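KLLA0E03807p (Kluyveromyces lactis, PDB 3SQI) probably binds centromeric DNA, this chain being the DNA-binding domain of Ndc10, a platform for inner kinetochore assembly in budding yeast. Local coordinates at residues Lys174-Val188 with Asn298-Asn311. Residues are numbered along the deposited sequence; the frame is centred on the assembly and turned at random.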
loop_
_atom_site.group_PDB
_atom_site.type_symbol
_atom_site.label_atom_id
_atom_site.label_comp_id
_atom_site.label_asym_id
_atom_site.label_seq_id
_atom_site.Cartn_x
_atom_site.Cartn_y
_atom_site.Cartn_z
ATOM N N LYS A 174 1.967 14.939 -1.804
ATOM C CA LYS A 174 1.741 13.497 -1.895
ATOM C C LYS A 174 2.912 12.787 -2.567
ATOM O O LYS A 174 3.564 13.347 -3.448
ATOM C CB LYS A 174 0.458 13.213 -2.676
ATOM C CG LYS A 174 -0.773 13.837 -2.060
ATOM C CD LYS A 174 -1.780 14.283 -3.110
ATOM C CE LYS A 174 -2.188 13.144 -4.033
ATOM N NZ LYS A 174 -3.580 13.350 -4.545
ATOM N N CYS A 175 3.179 11.555 -2.146
ATOM C CA CYS A 175 4.161 10.714 -2.822
ATOM C C CYS A 175 3.809 9.252 -2.672
ATOM O O CYS A 175 3.267 8.847 -1.645
ATOM C CB CYS A 175 5.569 10.957 -2.280
ATOM S SG CYS A 175 5.844 10.464 -0.563
ATOM N N GLY A 176 4.115 8.457 -3.692
ATOM C CA GLY A 176 3.871 7.028 -3.606
ATOM C C GLY A 176 4.116 6.276 -4.895
ATOM O O GLY A 176 4.588 6.844 -5.871
ATOM N N LEU A 177 3.801 4.987 -4.894
ATOM C CA LEU A 177 3.952 4.167 -6.087
ATOM C C LEU A 177 2.595 3.637 -6.543
ATOM O O LEU A 177 1.911 2.959 -5.790
ATOM C CB LEU A 177 4.921 3.021 -5.809
ATOM C CG LEU A 177 6.286 3.518 -5.322
ATOM C CD1 LEU A 177 6.795 2.730 -4.111
ATOM C CD2 LEU A 177 7.313 3.519 -6.454
ATOM N N ALA A 178 2.207 3.952 -7.774
ATOM C CA ALA A 178 0.861 3.643 -8.241
ATOM C C ALA A 178 0.846 2.656 -9.393
ATOM O O ALA A 178 1.782 2.603 -10.186
ATOM C CB ALA A 178 0.146 4.914 -8.648
ATOM N N HIS A 179 -0.232 1.885 -9.488
ATOM C CA HIS A 179 -0.439 1.005 -10.629
ATOM C C HIS A 179 -1.876 1.158 -11.094
ATOM O O HIS A 179 -2.809 0.875 -10.347
ATOM C CB HIS A 179 -0.148 -0.441 -10.246
ATOM C CG HIS A 179 0.014 -1.359 -11.415
ATOM N ND1 HIS A 179 -0.832 -2.419 -11.649
ATOM C CD2 HIS A 179 0.931 -1.381 -12.410
ATOM C CE1 HIS A 179 -0.446 -3.057 -12.738
ATOM N NE2 HIS A 179 0.621 -2.446 -13.221
ATOM N N SER A 180 -2.046 1.638 -12.319
ATOM C CA SER A 180 -3.368 1.843 -12.898
ATOM C C SER A 180 -3.748 0.673 -13.798
ATOM O O SER A 180 -4.836 0.636 -14.370
ATOM C CB SER A 180 -3.399 3.158 -13.676
ATOM O OG SER A 180 -2.238 3.299 -14.478
ATOM N N SER A 181 -2.835 -0.284 -13.918
ATOM C CA SER A 181 -3.036 -1.459 -14.763
ATOM C C SER A 181 -3.821 -2.550 -14.028
ATOM O O SER A 181 -4.442 -2.279 -13.002
ATOM C CB SER A 181 -1.707 -1.977 -15.318
ATOM O OG SER A 181 -1.060 -0.978 -16.092
ATOM N N LYS A 182 -3.796 -3.773 -14.558
ATOM C CA LYS A 182 -4.781 -4.796 -14.195
ATOM C C LYS A 182 -5.083 -4.872 -12.693
ATOM O O LYS A 182 -6.231 -4.677 -12.294
ATOM C CB LYS A 182 -4.325 -6.170 -14.699
ATOM C CG LYS A 182 -3.448 -6.122 -15.934
ATOM C CD LYS A 182 -3.012 -7.517 -16.348
ATOM C CE LYS A 182 -2.522 -7.527 -17.785
ATOM N NZ LYS A 182 -3.568 -7.021 -18.721
ATOM N N PRO A 183 -4.074 -5.164 -11.850
ATOM C CA PRO A 183 -4.355 -4.870 -10.439
ATOM C C PRO A 183 -4.242 -3.370 -10.189
ATOM O O PRO A 183 -3.316 -2.722 -10.671
ATOM C CB PRO A 183 -3.260 -5.627 -9.686
ATOM C CG PRO A 183 -2.755 -6.647 -10.661
ATOM C CD PRO A 183 -2.874 -5.999 -12.008
ATOM N N ASN A 184 -5.163 -2.827 -9.409
ATOM C CA ASN A 184 -5.264 -1.389 -9.258
ATOM C C ASN A 184 -4.936 -1.006 -7.826
ATOM O O ASN A 184 -5.700 -1.327 -6.914
ATOM C CB ASN A 184 -6.690 -0.964 -9.612
ATOM C CG ASN A 184 -6.857 0.538 -9.695
ATOM O OD1 ASN A 184 -6.850 1.233 -8.678
ATOM N ND2 ASN A 184 -7.043 1.046 -10.910
ATOM N N PHE A 185 -3.809 -0.330 -7.613
ATOM C CA PHE A 185 -3.419 0.021 -6.246
ATOM C C PHE A 185 -2.473 1.205 -6.102
ATOM O O PHE A 185 -1.873 1.651 -7.075
ATOM C CB PHE A 185 -2.796 -1.181 -5.566
ATOM C CG PHE A 185 -1.447 -1.525 -6.087
ATOM C CD1 PHE A 185 -0.315 -0.959 -5.528
ATOM C CD2 PHE A 185 -1.304 -2.419 -7.136
ATOM C CE1 PHE A 185 0.941 -1.273 -6.004
ATOM C CE2 PHE A 185 -0.050 -2.740 -7.619
ATOM C CZ PHE A 185 1.073 -2.164 -7.051
ATOM N N VAL A 186 -2.357 1.708 -4.873
ATOM C CA VAL A 186 -1.431 2.799 -4.547
ATOM C C VAL A 186 -0.700 2.591 -3.208
ATOM O O VAL A 186 -1.333 2.470 -2.156
ATOM C CB VAL A 186 -2.167 4.153 -4.481
ATOM C CG1 VAL A 186 -1.250 5.244 -3.902
ATOM C CG2 VAL A 186 -2.729 4.538 -5.858
ATOM N N LEU A 187 0.631 2.583 -3.247
ATOM C CA LEU A 187 1.455 2.447 -2.041
ATOM C C LEU A 187 2.021 3.787 -1.574
ATOM O O LEU A 187 2.372 4.638 -2.386
ATOM C CB LEU A 187 2.600 1.457 -2.264
ATOM C CG LEU A 187 2.256 -0.032 -2.328
ATOM C CD1 LEU A 187 3.521 -0.848 -2.182
ATOM C CD2 LEU A 187 1.264 -0.416 -1.234
ATOM N N VAL A 188 2.113 3.963 -0.261
ATOM C CA VAL A 188 2.544 5.231 0.309
ATOM C C VAL A 188 3.528 4.988 1.456
ATOM O O VAL A 188 3.352 4.064 2.259
ATOM C CB VAL A 188 1.321 6.043 0.801
ATOM C CG1 VAL A 188 1.730 7.082 1.838
ATOM C CG2 VAL A 188 0.617 6.697 -0.378
ATOM N N ASN A 298 -7.773 13.000 -5.333
ATOM C CA ASN A 298 -7.551 11.628 -5.806
ATOM C C ASN A 298 -6.198 11.441 -6.480
ATOM O O ASN A 298 -5.586 12.405 -6.948
ATOM C CB ASN A 298 -8.673 11.139 -6.737
ATOM C CG ASN A 298 -9.804 12.130 -6.865
ATOM O OD1 ASN A 298 -10.780 12.074 -6.117
ATOM N ND2 ASN A 298 -9.680 13.049 -7.819
ATOM N N THR A 299 -5.728 10.202 -6.552
ATOM C CA THR A 299 -4.373 10.000 -7.037
ATOM C C THR A 299 -4.293 9.365 -8.421
ATOM O O THR A 299 -3.996 10.053 -9.391
ATOM C CB THR A 299 -3.528 9.252 -6.017
ATOM O OG1 THR A 299 -3.948 9.653 -4.708
ATOM C CG2 THR A 299 -2.068 9.601 -6.185
ATOM N N ILE A 300 -4.555 8.070 -8.542
ATOM C CA ILE A 300 -4.489 7.484 -9.883
ATOM C C ILE A 300 -5.885 7.476 -10.497
ATOM O O ILE A 300 -6.143 8.240 -11.421
ATOM C CB ILE A 300 -3.699 6.112 -9.983
ATOM C CG1 ILE A 300 -3.184 5.897 -11.422
ATOM C CG2 ILE A 300 -4.495 4.878 -9.403
ATOM C CD1 ILE A 300 -1.978 6.787 -11.817
ATOM N N GLY A 301 -6.774 6.616 -10.020
ATOM C CA GLY A 301 -8.192 6.835 -10.226
ATOM C C GLY A 301 -8.907 7.158 -8.928
ATOM O O GLY A 301 -10.091 7.460 -8.924
ATOM N N ILE A 302 -8.160 7.119 -7.831
ATOM C CA ILE A 302 -8.701 6.802 -6.512
ATOM C C ILE A 302 -8.766 7.945 -5.510
ATOM O O ILE A 302 -7.782 8.646 -5.300
ATOM C CB ILE A 302 -7.889 5.663 -5.901
ATOM C CG1 ILE A 302 -7.852 4.486 -6.877
ATOM C CG2 ILE A 302 -8.456 5.257 -4.571
ATOM C CD1 ILE A 302 -6.846 3.438 -6.542
ATOM N N PRO A 303 -9.935 8.140 -4.888
ATOM C CA PRO A 303 -10.072 9.092 -3.783
ATOM C C PRO A 303 -8.979 8.829 -2.765
ATOM O O PRO A 303 -8.626 7.670 -2.555
ATOM C CB PRO A 303 -11.425 8.724 -3.176
ATOM C CG PRO A 303 -12.174 8.089 -4.282
ATOM C CD PRO A 303 -11.157 7.348 -5.090
ATOM N N ASP A 304 -8.447 9.875 -2.144
ATOM C CA ASP A 304 -7.294 9.719 -1.262
ATOM C C ASP A 304 -7.609 8.978 0.040
ATOM O O ASP A 304 -6.760 8.265 0.559
ATOM C CB ASP A 304 -6.624 11.071 -0.980
ATOM C CG ASP A 304 -5.829 11.595 -2.174
ATOM O OD1 ASP A 304 -5.514 10.789 -3.080
ATOM O OD2 ASP A 304 -5.510 12.808 -2.206
ATOM N N PHE A 305 -8.817 9.128 0.570
ATOM C CA PHE A 305 -9.127 8.468 1.836
ATOM C C PHE A 305 -8.976 6.946 1.741
ATOM O O PHE A 305 -8.622 6.290 2.722
ATOM C CB PHE A 305 -10.502 8.867 2.373
ATOM C CG PHE A 305 -11.636 8.576 1.436
ATOM C CD1 PHE A 305 -12.384 7.419 1.564
ATOM C CD2 PHE A 305 -11.967 9.470 0.434
ATOM C CE1 PHE A 305 -13.436 7.158 0.703
ATOM C CE2 PHE A 305 -13.016 9.215 -0.427
ATOM C CZ PHE A 305 -13.747 8.056 -0.296
ATOM N N TYR A 306 -9.230 6.395 0.556
ATOM C CA TYR A 306 -8.936 4.990 0.288
ATOM C C TYR A 306 -7.489 4.702 0.601
ATOM O O TYR A 306 -7.174 3.764 1.326
ATOM C CB TYR A 306 -9.171 4.662 -1.186
ATOM C CG TYR A 306 -10.569 4.176 -1.501
ATOM C CD1 TYR A 306 -10.798 2.862 -1.886
ATOM C CD2 TYR A 306 -11.657 5.029 -1.411
ATOM C CE1 TYR A 306 -12.069 2.413 -2.172
ATOM C CE2 TYR A 306 -12.933 4.587 -1.700
ATOM C CZ TYR A 306 -13.132 3.281 -2.080
ATOM O OH TYR A 306 -14.404 2.836 -2.365
ATOM N N ILE A 307 -6.616 5.525 0.033
ATOM C CA ILE A 307 -5.170 5.328 0.094
ATOM C C ILE A 307 -4.595 5.549 1.493
ATOM O O ILE A 307 -3.729 4.800 1.937
ATOM C CB ILE A 307 -4.476 6.249 -0.908
ATOM C CG1 ILE A 307 -5.032 5.997 -2.315
ATOM C CG2 ILE A 307 -2.977 6.050 -0.873
ATOM C CD1 ILE A 307 -4.445 6.904 -3.400
ATOM N N GLU A 308 -5.078 6.573 2.191
ATOM C CA GLU A 308 -4.599 6.856 3.539
ATOM C C GLU A 308 -5.108 5.802 4.496
ATOM O O GLU A 308 -4.436 5.463 5.466
ATOM C CB GLU A 308 -5.073 8.223 4.017
ATOM C CG GLU A 308 -4.668 9.374 3.123
ATOM C CD GLU A 308 -5.262 10.693 3.576
ATOM O OE1 GLU A 308 -5.772 11.439 2.714
ATOM O OE2 GLU A 308 -5.219 10.981 4.792
ATOM N N LYS A 309 -6.305 5.294 4.227
ATOM C CA LYS A 309 -6.892 4.266 5.081
ATOM C C LYS A 309 -6.201 2.919 4.902
ATOM O O LYS A 309 -5.817 2.283 5.881
ATOM C CB LYS A 309 -8.389 4.129 4.817
ATOM C CG LYS A 309 -9.027 2.931 5.494
ATOM C CD LYS A 309 -9.113 3.078 7.008
ATOM C CE LYS A 309 -9.903 1.921 7.621
ATOM N NZ LYS A 309 -10.021 2.034 9.098
ATOM N N MET A 310 -6.032 2.494 3.653
ATOM C CA MET A 310 -5.451 1.184 3.365
ATOM C C MET A 310 -3.955 1.111 3.636
ATOM O O MET A 310 -3.444 0.071 4.042
ATOM C CB MET A 310 -5.775 0.745 1.936
ATOM C CG MET A 310 -7.251 0.417 1.738
ATOM S SD MET A 310 -7.489 -1.142 0.866
ATOM C CE MET A 310 -7.641 -0.551 -0.805
ATOM N N ASN A 311 -3.257 2.218 3.413
ATOM C CA ASN A 311 -1.852 2.311 3.786
ATOM C C ASN A 311 -1.725 2.784 5.235
ATOM O O ASN A 311 -0.630 2.821 5.799
ATOM C CB ASN A 311 -1.096 3.251 2.843
ATOM C CG ASN A 311 -1.020 2.723 1.415
ATOM O OD1 ASN A 311 0.007 2.195 0.994
ATOM N ND2 ASN A 311 -2.105 2.872 0.664
#
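A small antiparallel sheet, formed by strands 165-169, 174-179 and 185-187, packs one face against the short helix 304-310 and the loop leading into it; Val186 on edge strand 185-187 meets Ile307 on the helix. CG1 of Val186 lies 3.6 Å from Ile307 CG2, and Ile307 CD1 packs against both CG1 and CB of Val186. Val188 extends the apolar patch, the two side chains crossing at about a right angle, with Val188 CG2 against the same Ile307 CG2. On the loop side, Ile300 packs beside the hairpin: its CG2 meets Val186 CG2 at 4.0 Å, while CG1, anti to the backbone N (chi1 -156°), is carried out to Ser180 CB. Ile302 CD1 lies against Val186 CG2 and beside Asn184 OD1.

Polar bonds flank the apolar core. The Asn311 amide bridges the backbone at the end of the hairpin, from Val186 to Val188: ND2 donates to Val186 O at 3.0 Å, in the carbonyl plane, and OD1 accepts from Val188 N at 3.0 Å, that donor standing well above the amide carbonyl plane. ND2 also donates to Ile307 O at 2.8 Å, and OD1 takes a further bond from Asn148 of helix 133-149, so that both ends of the amide are gripped twice. With an alanine here, Val186 O and Val188 N would probably each lose this partner, and the strand would be less firmly tied to helix 304-310. At the other flank Lys174, its chain bent, brings NZ to the syn side of Asp304 OD2 (3.1 Å) in a salt bridge; Asp295 O also accepts from NZ, and Asn298 O does so weakly. The buried ammonium is thus held by one carboxylate and backbone carbonyls, which probably offsets its desolvation, while the Asn311 amide fixes the helix to the strand's backbone.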